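Local atomic coordinates of adenosine kinase, putative (PDB entry 3OTX), a protein that probably phosphorylates adenosine to AMP, and related nucleosides to their monophosphates, at the expense of ATP with magnesium as cofactor, in the purine salvage pathway. Residues Leu173-Val177 against Gln210-Val214; Gly192-Leu198 against Tyr217-Ala223; Phe28-Leu34 against Gln46-Asp52; Leu17-His23 against Gly123-Ile129. The protein carries 1 engineered substitution. All blocks are in the same frame, centred on the assembly; numbering follows the deposited sequence.

Interaction 1 (Leu173-Val177 against Gln210-Val214); sequences LTVDV and QLGEV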
# COMPACT_ATOMS: atom_id res chain seq x y z
N LEU A 173 5.08 2.06 9.23
CA LEU A 173 6.29 2.14 10.04
C LEU A 173 6.41 3.49 10.75
O LEU A 173 7.22 3.66 11.66
CB LEU A 173 7.51 1.89 9.15
CG LEU A 173 7.51 0.46 8.60
CD1 LEU A 173 8.55 0.29 7.49
CD2 LEU A 173 7.76 -0.58 9.72
N THR A 174 5.60 4.46 10.31
CA THR A 174 5.63 5.78 10.98
C THR A 174 4.74 5.87 12.22
O THR A 174 4.79 6.89 12.94
CB THR A 174 5.27 6.94 10.03
OG1 THR A 174 3.83 7.07 9.94
CG2 THR A 174 5.88 6.76 8.67
N VAL A 175 3.95 4.84 12.47
CA VAL A 175 2.98 4.82 13.58
C VAL A 175 3.64 4.11 14.76
O VAL A 175 4.27 4.76 15.61
CB VAL A 175 1.62 4.24 13.15
CG1 VAL A 175 0.65 4.19 14.36
CG2 VAL A 175 1.03 5.09 11.97
N ASP A 176 3.58 2.78 14.79
CA ASP A 176 4.29 2.03 15.83
C ASP A 176 4.82 0.73 15.25
O ASP A 176 4.05 -0.16 14.89
CB ASP A 176 3.35 1.73 17.00
CG ASP A 176 4.07 1.17 18.21
OD1 ASP A 176 5.21 0.68 18.10
OD2 ASP A 176 3.47 1.24 19.32
N VAL A 177 6.13 0.62 15.20
CA VAL A 177 6.78 -0.57 14.64
C VAL A 177 6.36 -1.84 15.36
O VAL A 177 6.26 -2.91 14.74
CB VAL A 177 8.32 -0.42 14.64
CG1 VAL A 177 8.92 -0.51 16.08
CG2 VAL A 177 9.00 -1.45 13.70
N GLN A 210 13.06 1.44 11.79
CA GLN A 210 11.81 0.67 11.85
C GLN A 210 11.75 -0.36 10.72
O GLN A 210 11.39 -1.52 10.93
CB GLN A 210 10.61 1.62 11.72
CG GLN A 210 10.46 2.53 12.95
CD GLN A 210 11.13 3.88 12.77
OE1 GLN A 210 12.14 4.03 12.08
NE2 GLN A 210 10.56 4.88 13.41
N LEU A 211 12.08 0.09 9.51
CA LEU A 211 12.13 -0.83 8.39
C LEU A 211 13.11 -1.98 8.66
O LEU A 211 12.80 -3.15 8.40
CB LEU A 211 12.53 -0.07 7.10
CG LEU A 211 12.63 -0.89 5.82
CD1 LEU A 211 11.32 -1.59 5.47
CD2 LEU A 211 13.08 0.01 4.62
N GLY A 212 14.27 -1.65 9.22
CA GLY A 212 15.26 -2.68 9.54
C GLY A 212 14.78 -3.72 10.54
O GLY A 212 15.18 -4.88 10.47
N GLU A 213 13.94 -3.30 11.49
CA GLU A 213 13.38 -4.23 12.47
C GLU A 213 12.47 -5.26 11.81
O GLU A 213 12.42 -6.43 12.23
CB GLU A 213 12.60 -3.49 13.55
CG GLU A 213 13.44 -2.89 14.64
CD GLU A 213 12.65 -2.66 15.90
OE1 GLU A 213 12.29 -3.65 16.57
OE2 GLU A 213 12.41 -1.49 16.23
N VAL A 214 11.77 -4.82 10.77
CA VAL A 214 10.73 -5.64 10.14
C VAL A 214 11.26 -6.52 8.99
O VAL A 214 10.74 -7.62 8.77
CB VAL A 214 9.54 -4.73 9.69
CG1 VAL A 214 8.55 -5.41 8.75
CG2 VAL A 214 8.80 -4.17 10.95
O HOH W 1 7.73 4.98 14.07
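L173 and V177, at the two ends of a loop, pack against Q210, L211, E213 and V214 of helix 208-214 in an apolar contact with one water bridge. The loop follows strand 165-169 and turns into helix 177-189. The two branches of L173 divide the work: CD1 settles on the helix backbone at L211 CA (3.9 Å) and beside L211 CD1, while CD2 reaches V214 CG2. V177 slides past V214 in the opposite direction. Its CG2, placed anti to the backbone N, lies 3.7 Å from Q210 O and also touches V214 CG2, so the V214 methyl meets both loop residues. The other methyl, V177 CG1, meets E213 OE2 at 3.6 Å, where the glutamate crosses the valine at about a right angle. The loop joins its strand to its helix in the alternating strand-helix order of the PfkB (ribokinase-like) fold, in which loops at the strand ends border the substrate site; F171, an adenosine-binding residue, lies just ahead of L173 in the chain. Bent at chi2 (94°), Q210 lays CB and CG along the loop, with CG 3.7 Å from L173 O. Its NE2 donates to a water (2.9 Å) that in turn donates to L173 O at 2.8 Å, thereby linking the amide to the carbonyl. D176 OD1 caps N178 N at the start of helix 177-189, and V214 also packs on V180, L181 and C184 of that helix.

Interaction 2 (Gly192-Leu198 against Tyr217-Ala223); sequences GLFMINL and YTDIIVA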
# COMPACT_ATOMS: atom_id res chain seq x y z
N GLY A 192 2.33 -18.67 7.80
CA GLY A 192 1.77 -17.76 6.78
C GLY A 192 2.90 -17.04 6.09
O GLY A 192 4.06 -17.50 6.08
N LEU A 193 2.52 -15.94 5.45
CA LEU A 193 3.43 -15.06 4.72
C LEU A 193 3.28 -13.65 5.19
O LEU A 193 2.17 -13.18 5.41
CB LEU A 193 3.09 -15.09 3.24
CG LEU A 193 3.88 -16.28 2.69
CD1 LEU A 193 3.02 -17.24 1.90
CD2 LEU A 193 5.12 -15.81 1.96
N PHE A 194 4.41 -12.96 5.34
CA PHE A 194 4.41 -11.55 5.66
C PHE A 194 4.98 -10.76 4.51
O PHE A 194 6.07 -11.09 4.02
CB PHE A 194 5.22 -11.26 6.93
CG PHE A 194 5.02 -9.86 7.44
CD1 PHE A 194 3.96 -9.56 8.29
CD2 PHE A 194 5.85 -8.83 7.00
CE1 PHE A 194 3.74 -8.27 8.73
CE2 PHE A 194 5.64 -7.51 7.44
CZ PHE A 194 4.56 -7.23 8.29
N MET A 195 4.25 -9.72 4.10
CA MET A 195 4.61 -8.92 2.94
C MET A 195 4.54 -7.45 3.29
O MET A 195 3.63 -7.02 3.99
CB MET A 195 3.64 -9.18 1.79
CG MET A 195 3.31 -10.64 1.56
SD MET A 195 2.05 -10.76 0.31
CE MET A 195 2.74 -9.66 -0.91
N ILE A 196 5.50 -6.69 2.79
CA ILE A 196 5.48 -5.23 2.96
C ILE A 196 5.69 -4.55 1.62
O ILE A 196 6.34 -5.13 0.72
CB ILE A 196 6.55 -4.72 3.93
CG1 ILE A 196 7.96 -5.17 3.53
CG2 ILE A 196 6.24 -5.12 5.32
CD1 ILE A 196 9.01 -4.75 4.52
N ASN A 197 5.16 -3.35 1.48
CA ASN A 197 5.52 -2.47 0.38
C ASN A 197 6.42 -1.39 0.95
O ASN A 197 6.20 -0.97 2.06
CB ASN A 197 4.24 -1.88 -0.23
CG ASN A 197 4.51 -0.82 -1.29
OD1 ASN A 197 4.09 0.31 -1.15
ND2 ASN A 197 5.22 -1.18 -2.34
N LEU A 198 7.39 -0.92 0.18
CA LEU A 198 8.26 0.15 0.66
C LEU A 198 7.59 1.53 0.75
O LEU A 198 8.09 2.40 1.46
CB LEU A 198 9.53 0.20 -0.19
CG LEU A 198 10.41 -1.06 -0.11
CD1 LEU A 198 11.74 -0.80 -0.83
CD2 LEU A 198 10.66 -1.44 1.38
N TYR A 217 11.76 -10.43 9.06
CA TYR A 217 10.53 -11.22 9.17
C TYR A 217 9.71 -11.14 7.88
O TYR A 217 8.61 -11.69 7.80
CB TYR A 217 9.65 -10.66 10.29
CG TYR A 217 10.13 -10.76 11.71
CD1 TYR A 217 10.72 -9.65 12.35
CD2 TYR A 217 9.91 -11.92 12.47
CE1 TYR A 217 11.12 -9.72 13.69
CE2 TYR A 217 10.28 -11.99 13.80
CZ TYR A 217 10.89 -10.90 14.40
OH TYR A 217 11.25 -11.00 15.73
N THR A 218 10.21 -10.38 6.90
CA THR A 218 9.44 -10.09 5.69
C THR A 218 9.77 -11.10 4.61
O THR A 218 10.93 -11.19 4.16
CB THR A 218 9.70 -8.66 5.22
OG1 THR A 218 9.29 -7.73 6.26
CG2 THR A 218 8.88 -8.36 3.96
N ASP A 219 8.77 -11.88 4.21
CA ASP A 219 8.96 -12.79 3.07
C ASP A 219 8.96 -12.07 1.71
O ASP A 219 9.87 -12.31 0.90
CB ASP A 219 7.91 -13.87 3.09
CG ASP A 219 7.85 -14.58 4.42
OD1 ASP A 219 8.81 -15.28 4.79
OD2 ASP A 219 6.84 -14.45 5.12
N ILE A 220 7.99 -11.17 1.46
CA ILE A 220 7.91 -10.57 0.15
C ILE A 220 8.01 -9.05 0.33
O ILE A 220 7.28 -8.46 1.12
CB ILE A 220 6.59 -10.95 -0.56
CG1 ILE A 220 6.44 -12.49 -0.63
CG2 ILE A 220 6.53 -10.30 -1.94
CD1 ILE A 220 5.54 -12.97 -1.74
N ILE A 221 8.94 -8.46 -0.40
CA ILE A 221 9.12 -7.03 -0.41
C ILE A 221 8.68 -6.54 -1.79
O ILE A 221 9.19 -7.02 -2.80
CB ILE A 221 10.58 -6.64 -0.23
CG1 ILE A 221 11.13 -7.17 1.12
CG2 ILE A 221 10.72 -5.10 -0.37
CD1 ILE A 221 12.64 -7.12 1.24
N VAL A 222 7.75 -5.59 -1.81
CA VAL A 222 7.22 -5.05 -3.07
C VAL A 222 7.53 -3.55 -3.08
O VAL A 222 7.42 -2.87 -2.05
CB VAL A 222 5.69 -5.30 -3.16
CG1 VAL A 222 5.11 -4.70 -4.46
CG2 VAL A 222 5.41 -6.79 -3.14
N ALA A 223 7.98 -3.03 -4.23
CA ALA A 223 8.22 -1.59 -4.37
C ALA A 223 8.18 -1.20 -5.83
O ALA A 223 8.04 -2.03 -6.69
CB ALA A 223 9.56 -1.22 -3.80
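L198 and A223 fit together at the C-terminal ends of two neighbouring parallel strands, 193-197 and 220-224. The alanine methyl nestles against the leucine, A223 CB lying 3.7 Å from L198 CD1, while the other branch, CD2, crosses obliquely to I221 CG2. On the face bearing M195 and I220 those two side chains run side by side, pointing the same way. At the N-terminal end, L193 CD2 fits against D219 CB at 3.6 Å. I196 of strand 193-197 meets T218, in the loop leading into strand 220-224, at about a right angle; the very short approach of I196 CG1 to T218 CG2 belongs to one of two conformers and is doubtful. T218 OG1 sits at the edge of the F194 ring and is hydrogen-bonded to V214 O. The backbones are joined by parallel-ladder bonds, such as I196 N to I220 O and V222 N to I196 O. D219 replaces a backbone acceptor: its OD2 takes F194 N through the anti lone pair (2.9 Å, 174°), while OD1 bonds Y255 OH. In this Rossmann-like central sheet, strand 193-197 lies between strands 165-169 and 220-224; M195 packs on M304, F307 and L308 of helix 300-311, and F194 packs on V180 and C184 of helix 177-189.

Interaction 3 (Phe28-Leu34 against Gln46-Asp52); sequences FLVKYGL and QKGIFDD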
# COMPACT_ATOMS: atom_id res chain seq x y z
N PHE A 28 1.16 26.27 -6.72
CA PHE A 28 0.57 25.67 -5.51
C PHE A 28 1.62 24.78 -4.85
O PHE A 28 1.84 24.86 -3.64
CB PHE A 28 -0.70 24.88 -5.87
CG PHE A 28 -1.35 24.16 -4.70
CD1 PHE A 28 -2.41 24.75 -4.01
CD2 PHE A 28 -0.91 22.90 -4.32
CE1 PHE A 28 -3.00 24.08 -2.93
CE2 PHE A 28 -1.50 22.24 -3.25
CZ PHE A 28 -2.55 22.83 -2.57
N LEU A 29 2.28 23.93 -5.64
CA LEU A 29 3.34 23.10 -5.10
C LEU A 29 4.50 23.91 -4.51
O LEU A 29 5.01 23.57 -3.43
CB LEU A 29 3.83 22.05 -6.13
CG LEU A 29 2.86 21.14 -6.88
CD1 LEU A 29 3.66 20.24 -7.83
CD2 LEU A 29 2.02 20.26 -5.95
N VAL A 30 4.94 24.96 -5.19
CA VAL A 30 5.97 25.84 -4.66
C VAL A 30 5.51 26.46 -3.34
O VAL A 30 6.26 26.43 -2.35
CB VAL A 30 6.39 26.93 -5.69
CG1 VAL A 30 7.33 28.00 -5.07
CG2 VAL A 30 7.03 26.31 -6.91
N LYS A 31 4.28 26.98 -3.30
CA LYS A 31 3.74 27.60 -2.09
C LYS A 31 3.88 26.71 -0.86
O LYS A 31 4.30 27.19 0.20
CB LYS A 31 2.27 27.98 -2.28
CG LYS A 31 1.69 28.82 -1.15
CD LYS A 31 0.19 28.89 -1.31
CE LYS A 31 -0.46 29.70 -0.21
NZ LYS A 31 -1.84 30.07 -0.64
N TYR A 32 3.55 25.43 -1.04
CA TYR A 32 3.53 24.47 0.07
C TYR A 32 4.81 23.67 0.28
O TYR A 32 4.83 22.77 1.11
CB TYR A 32 2.27 23.56 -0.01
CG TYR A 32 1.05 24.39 0.31
CD1 TYR A 32 0.19 24.83 -0.70
CD2 TYR A 32 0.80 24.82 1.62
CE1 TYR A 32 -0.91 25.62 -0.41
CE2 TYR A 32 -0.28 25.61 1.92
CZ TYR A 32 -1.13 26.02 0.91
OH TYR A 32 -2.20 26.83 1.24
N GLY A 33 5.85 23.98 -0.49
CA GLY A 33 7.17 23.37 -0.32
C GLY A 33 7.19 21.92 -0.78
O GLY A 33 7.88 21.07 -0.20
N LEU A 34 6.42 21.62 -1.82
CA LEU A 34 6.24 20.23 -2.23
C LEU A 34 7.05 19.88 -3.47
O LEU A 34 7.23 20.72 -4.36
CB LEU A 34 4.76 19.92 -2.52
CG LEU A 34 3.74 20.27 -1.43
CD1 LEU A 34 2.31 20.07 -1.96
CD2 LEU A 34 3.97 19.44 -0.16
N GLN A 46 3.50 22.76 5.53
CA GLN A 46 2.26 22.72 4.74
C GLN A 46 1.03 23.33 5.43
O GLN A 46 -0.09 23.12 4.97
CB GLN A 46 1.95 21.33 4.24
CG GLN A 46 2.96 20.75 3.23
CD GLN A 46 4.27 20.34 3.87
OE1 GLN A 46 4.29 19.68 4.90
NE2 GLN A 46 5.38 20.71 3.23
N LYS A 47 1.24 24.05 6.53
CA LYS A 47 0.14 24.68 7.26
C LYS A 47 -0.84 25.35 6.28
O LYS A 47 -0.44 26.14 5.45
CB LYS A 47 0.68 25.69 8.26
CG LYS A 47 -0.35 26.38 9.16
CD LYS A 47 0.35 27.45 10.02
CE LYS A 47 -0.63 28.33 10.78
NZ LYS A 47 0.07 28.99 11.93
N GLY A 48 -2.12 24.98 6.38
CA GLY A 48 -3.16 25.56 5.55
C GLY A 48 -3.50 24.86 4.24
O GLY A 48 -4.41 25.28 3.54
N ILE A 49 -2.79 23.79 3.91
CA ILE A 49 -2.96 23.18 2.58
C ILE A 49 -4.36 22.59 2.35
O ILE A 49 -4.89 22.67 1.24
CB ILE A 49 -1.83 22.15 2.26
CG1 ILE A 49 -1.84 21.76 0.78
CG2 ILE A 49 -1.90 20.90 3.17
CD1 ILE A 49 -0.74 20.75 0.38
N PHE A 50 -4.96 21.98 3.37
CA PHE A 50 -6.26 21.36 3.18
C PHE A 50 -7.36 22.38 2.94
O PHE A 50 -8.19 22.19 2.06
CB PHE A 50 -6.59 20.43 4.33
CG PHE A 50 -5.95 19.10 4.19
CD1 PHE A 50 -4.72 18.84 4.79
CD2 PHE A 50 -6.56 18.09 3.45
CE1 PHE A 50 -4.10 17.59 4.65
CE2 PHE A 50 -5.96 16.83 3.30
CZ PHE A 50 -4.74 16.58 3.90
N ASP A 51 -7.31 23.48 3.68
CA ASP A 51 -8.27 24.57 3.49
C ASP A 51 -8.17 25.13 2.08
O ASP A 51 -9.18 25.42 1.46
CB ASP A 51 -8.04 25.70 4.50
CG ASP A 51 -8.28 25.26 5.93
OD1 ASP A 51 -8.92 24.22 6.15
OD2 ASP A 51 -7.82 25.98 6.83
N ASP A 52 -6.93 25.24 1.58
CA ASP A 52 -6.63 25.79 0.26
C ASP A 52 -7.17 24.87 -0.86
O ASP A 52 -7.88 25.33 -1.75
CB ASP A 52 -5.12 25.96 0.15
CG ASP A 52 -4.69 26.91 -0.93
OD1 ASP A 52 -5.42 27.08 -1.92
OD2 ASP A 52 -3.58 27.46 -0.79
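Y32 and I49 form the centre of a contact between two short helices, 26-31 and 49-54, that belong to the lid of this PfkB-family kinase, beside its five-stranded sheet. Helix 26-31 ends in a Schellman motif with G33 at positive phi, and a type II turn from Q46 to I49 leads into helix 49-54, with G48 at its N-cap. I49 CG1 lies over one face of the Y32 ring, 3.9 Å from its centroid, in a CH-pi contact; the CG of K31 lies over the opposite face, offset toward the rim. I49 CG1 also touches F28 CZ, and its CD1 meets L34 CD1 tip to tip. The polar groups pair around this apolar centre. Y32 O accepts a nearly straight bond from Q46 NE2 (3.0 Å, 160°), with the carbonyl in the amide plane. A bend at chi2 (73°) swings that amide back to the carbonyl, and its other end, OE1, is hydrogen-bonded to S43 OG. K31 O is taken by R45 NH1. D52, whose CG is anti to its backbone N, directs its carboxylate back at helix 26-31, where OD2 accepts from two donors. The extended K31 chain brings K31 NZ to 3.1 Å from D52 OD2, on the syn side and 25° out of the carboxylate plane, closing a salt bridge. This lysine charge would probably help keep D52 ionised. The other carboxylate oxygen, OD1, lies in the plane of the F28 ring at its edge. Y32 OH donates to the anti lone pair of D52 OD2 at 2.5 Å.

Interaction 4 (Leu17-His23 against Gly123-Ile129); sequences LLDVSAH and GACAVCI. With AP5 (bis(adenosine)-5'-pentaphosphate), chain C.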
# COMPACT_ATOMS: atom_id res chain seq x y z
N LEU A 17 -7.31 6.70 5.15
CA LEU A 17 -7.33 8.14 4.92
C LEU A 17 -8.37 8.47 3.88
O LEU A 17 -8.54 7.69 2.93
CB LEU A 17 -5.97 8.62 4.37
CG LEU A 17 -4.71 8.20 5.11
CD1 LEU A 17 -3.48 8.67 4.32
CD2 LEU A 17 -4.72 8.82 6.52
N LEU A 18 -9.07 9.58 4.04
CA LEU A 18 -9.91 10.10 2.97
C LEU A 18 -9.06 10.94 2.01
O LEU A 18 -8.39 11.91 2.44
CB LEU A 18 -11.03 10.96 3.56
CG LEU A 18 -12.08 11.24 2.47
CD1 LEU A 18 -13.20 10.15 2.43
CD2 LEU A 18 -12.63 12.65 2.45
N ASP A 19 -9.11 10.62 0.72
CA ASP A 19 -8.33 11.40 -0.24
C ASP A 19 -9.09 12.62 -0.71
O ASP A 19 -10.25 12.54 -1.12
CB ASP A 19 -8.00 10.56 -1.46
CG ASP A 19 -6.93 9.52 -1.19
OD1 ASP A 19 -6.25 9.59 -0.13
OD2 ASP A 19 -6.75 8.66 -2.07
N VAL A 20 -8.42 13.78 -0.65
CA VAL A 20 -8.99 15.06 -1.03
C VAL A 20 -8.17 15.47 -2.25
O VAL A 20 -7.01 15.87 -2.12
CB VAL A 20 -8.93 16.07 0.15
CG1 VAL A 20 -9.58 17.43 -0.21
CG2 VAL A 20 -9.65 15.50 1.37
N SER A 21 -8.77 15.31 -3.44
CA SER A 21 -8.06 15.34 -4.70
C SER A 21 -8.49 16.57 -5.49
O SER A 21 -9.68 16.89 -5.56
CB SER A 21 -8.44 14.09 -5.51
OG SER A 21 -7.63 13.92 -6.65
N ALA A 22 -7.51 17.27 -6.05
CA ALA A 22 -7.78 18.39 -6.95
C ALA A 22 -6.60 18.62 -7.89
O ALA A 22 -5.45 18.26 -7.59
CB ALA A 22 -8.10 19.67 -6.17
N HIS A 23 -6.90 19.21 -9.04
CA HIS A 23 -5.87 19.72 -9.92
C HIS A 23 -5.38 21.05 -9.39
O HIS A 23 -6.17 21.96 -9.12
CB HIS A 23 -6.40 19.86 -11.35
CG HIS A 23 -6.64 18.54 -12.01
ND1 HIS A 23 -5.70 17.91 -12.78
CD2 HIS A 23 -7.70 17.70 -11.94
CE1 HIS A 23 -6.17 16.75 -13.19
NE2 HIS A 23 -7.38 16.59 -12.70
N GLY A 123 -8.11 10.48 9.38
CA GLY A 123 -7.06 10.98 8.52
C GLY A 123 -7.50 11.34 7.12
O GLY A 123 -8.54 10.88 6.63
N ALA A 124 -6.69 12.18 6.47
CA ALA A 124 -6.97 12.59 5.10
C ALA A 124 -5.65 12.75 4.36
O ALA A 124 -4.59 12.98 4.98
CB ALA A 124 -7.76 13.94 5.08
N CYS A 125 -5.71 12.67 3.04
CA CYS A 125 -4.50 12.81 2.23
C CYS A 125 -4.84 13.81 1.15
O CYS A 125 -5.80 13.61 0.39
CB CYS A 125 -4.08 11.47 1.62
SG CYS A 125 -2.46 11.64 0.74
N ALA A 126 -4.08 14.89 1.08
CA ALA A 126 -4.23 15.85 -0.03
C ALA A 126 -3.59 15.21 -1.27
O ALA A 126 -2.43 14.81 -1.23
CB ALA A 126 -3.60 17.19 0.30
N VAL A 127 -4.35 15.08 -2.35
CA VAL A 127 -3.83 14.48 -3.58
C VAL A 127 -3.79 15.61 -4.60
O VAL A 127 -4.83 16.05 -5.11
CB VAL A 127 -4.72 13.33 -4.04
CG1 VAL A 127 -4.19 12.73 -5.34
CG2 VAL A 127 -4.77 12.22 -2.97
N CYS A 128 -2.59 16.16 -4.82
CA CYS A 128 -2.43 17.36 -5.64
C CYS A 128 -1.97 16.92 -7.04
O CYS A 128 -0.89 16.36 -7.19
CB CYS A 128 -1.42 18.32 -5.00
SG CYS A 128 -1.70 18.61 -3.25
N ILE A 129 -2.84 17.13 -8.03
CA ILE A 129 -2.63 16.58 -9.37
C ILE A 129 -2.11 17.71 -10.26
O ILE A 129 -2.72 18.76 -10.38
CB ILE A 129 -3.95 15.98 -9.97
CG1 ILE A 129 -4.53 14.91 -9.05
CG2 ILE A 129 -3.71 15.41 -11.37
CD1 ILE A 129 -5.94 14.43 -9.45
PA AP5 C . 4.20 1.77 -11.21
O1A AP5 C . 4.23 3.12 -11.91
O2A AP5 C . 5.54 1.08 -11.14
O3A AP5 C . 3.65 1.84 -9.70
PB AP5 C . 3.92 3.01 -8.62
O1B AP5 C . 5.12 3.84 -8.97
O2B AP5 C . 3.90 2.36 -7.28
O3B AP5 C . 2.60 3.86 -8.85
PG AP5 C . 2.19 5.36 -8.51
O1G AP5 C . 1.11 5.75 -9.48
O2G AP5 C . 3.32 6.37 -8.64
O3G AP5 C . 1.59 5.16 -7.10
PD AP5 C . 0.95 6.23 -6.07
O1D AP5 C . 0.95 7.66 -6.58
O2D AP5 C . 1.61 5.94 -4.75
O3D AP5 C . -0.59 5.76 -6.08
PE AP5 C . -1.24 4.61 -5.15
O1E AP5 C . -0.28 3.45 -5.04
O2E AP5 C . -2.65 4.31 -5.65
O5F AP5 C . 3.07 0.89 -11.93
C5F AP5 C . 2.67 -0.37 -11.39
C4F AP5 C . 2.07 -1.20 -12.50
O4F AP5 C . 1.00 -0.48 -13.13
C3F AP5 C . 3.01 -1.51 -13.66
O3F AP5 C . 3.75 -2.68 -13.37
C2F AP5 C . 2.09 -1.62 -14.84
O2F AP5 C . 1.49 -2.90 -14.86
C1F AP5 C . 0.99 -0.61 -14.50
N9A AP5 C . 1.24 0.75 -15.08
C8A AP5 C . 1.60 1.90 -14.38
N7A AP5 C . 1.70 2.92 -15.28
C5A AP5 C . 1.40 2.44 -16.51
C6A AP5 C . 1.30 3.02 -17.75
N6A AP5 C . 1.42 4.33 -17.93
N1A AP5 C . 0.94 2.23 -18.82
C2A AP5 C . 0.65 0.88 -18.68
N3A AP5 C . 0.75 0.32 -17.42
C4A AP5 C . 1.09 1.08 -16.36
O5J AP5 C . -1.32 5.30 -3.69
C5J AP5 C . -2.12 6.46 -3.50
C4J AP5 C . -2.63 6.35 -2.08
O4J AP5 C . -1.57 6.59 -1.14
C3J AP5 C . -3.67 7.42 -1.71
O3J AP5 C . -4.95 6.79 -1.69
C2J AP5 C . -3.22 7.94 -0.34
O2J AP5 C . -4.28 8.01 0.61
C1J AP5 C . -2.20 6.91 0.08
N9B AP5 C . -1.23 7.40 1.06
C8B AP5 C . -0.40 8.48 0.89
N7B AP5 C . 0.30 8.63 2.04
C5B AP5 C . -0.08 7.66 2.93
C6B AP5 C . 0.32 7.35 4.23
N6B AP5 C . 1.19 8.08 4.94
N1B AP5 C . -0.33 6.30 4.82
C2B AP5 C . -1.24 5.49 4.19
N3B AP5 C . -1.67 5.82 2.92
C4B AP5 C . -1.06 6.88 2.30
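D19 and C125 face the ligand side by side on two parallel strands, and the aspartate carries the contact from protein to nucleoside. D19 CB starts against V127 CG2 of the partner strand (3.9 Å), and CG touches the same methyl. From there the carboxylate forks toward the ribose of bis(adenosine)-5'-pentaphosphate: OD1 accepts a 2.6 Å bond from AP5 O2J and rests 3.4 Å from C125 CB, while OD2 accepts from AP5 O3J, also at 2.6 Å. The two ribose hydroxyls are thus held by one carboxylate, in keeping with D19 being an adenosine-binding residue. Alongside, L17 CD1 packs on the adenine at AP5 C4B (3.6 Å), and C125 SG, anti to its backbone N, approaches C8B and C2J. The strands are joined by a parallel ladder, including V20 N to C125 O at 2.8 Å and V127 N to V20 O. Farther from the ligand, on the face shared by D19 and V127, S21 OG touches I129 CD1. H23 then turns one ring face to I129, whose CB lies 4.1 Å from the ring centroid, and CE1 makes a close contact with I129 CG2. In the five-stranded lid sheet of the ribokinase-like fold, strand 122-130 is central and strand 17-23 lies next to it; strand 17-23 is flanked on its other side by strand 60-63 and strand 122-130 by strand 133-141, both antiparallel. Helix 49-54 covers the face with A22, A124 and A126, where F50 and I53 pack.

The contacts fall into two pairs in two parts of the fold. Interactions 3 and 4 belong to the lid, their centres about 12 Å apart; F50 packs on A126 and F28 on C128, so helices 26-31 and 49-54 back the sheet whose other face holds the ribose. Interactions 1 and 2 lie in the large domain, their centres about 13 Å apart, and meet where V214 and L211 pack on F194 and I196; their segments alternate along the chain. Interactions 2 and 4 are about 26 Å apart between centres, on opposite sides of the chain's centre. Interactions 3 and 4 close before 1 and 2 open, so the lid contacts come first in sequence, with the ligand bound between lid and large domain.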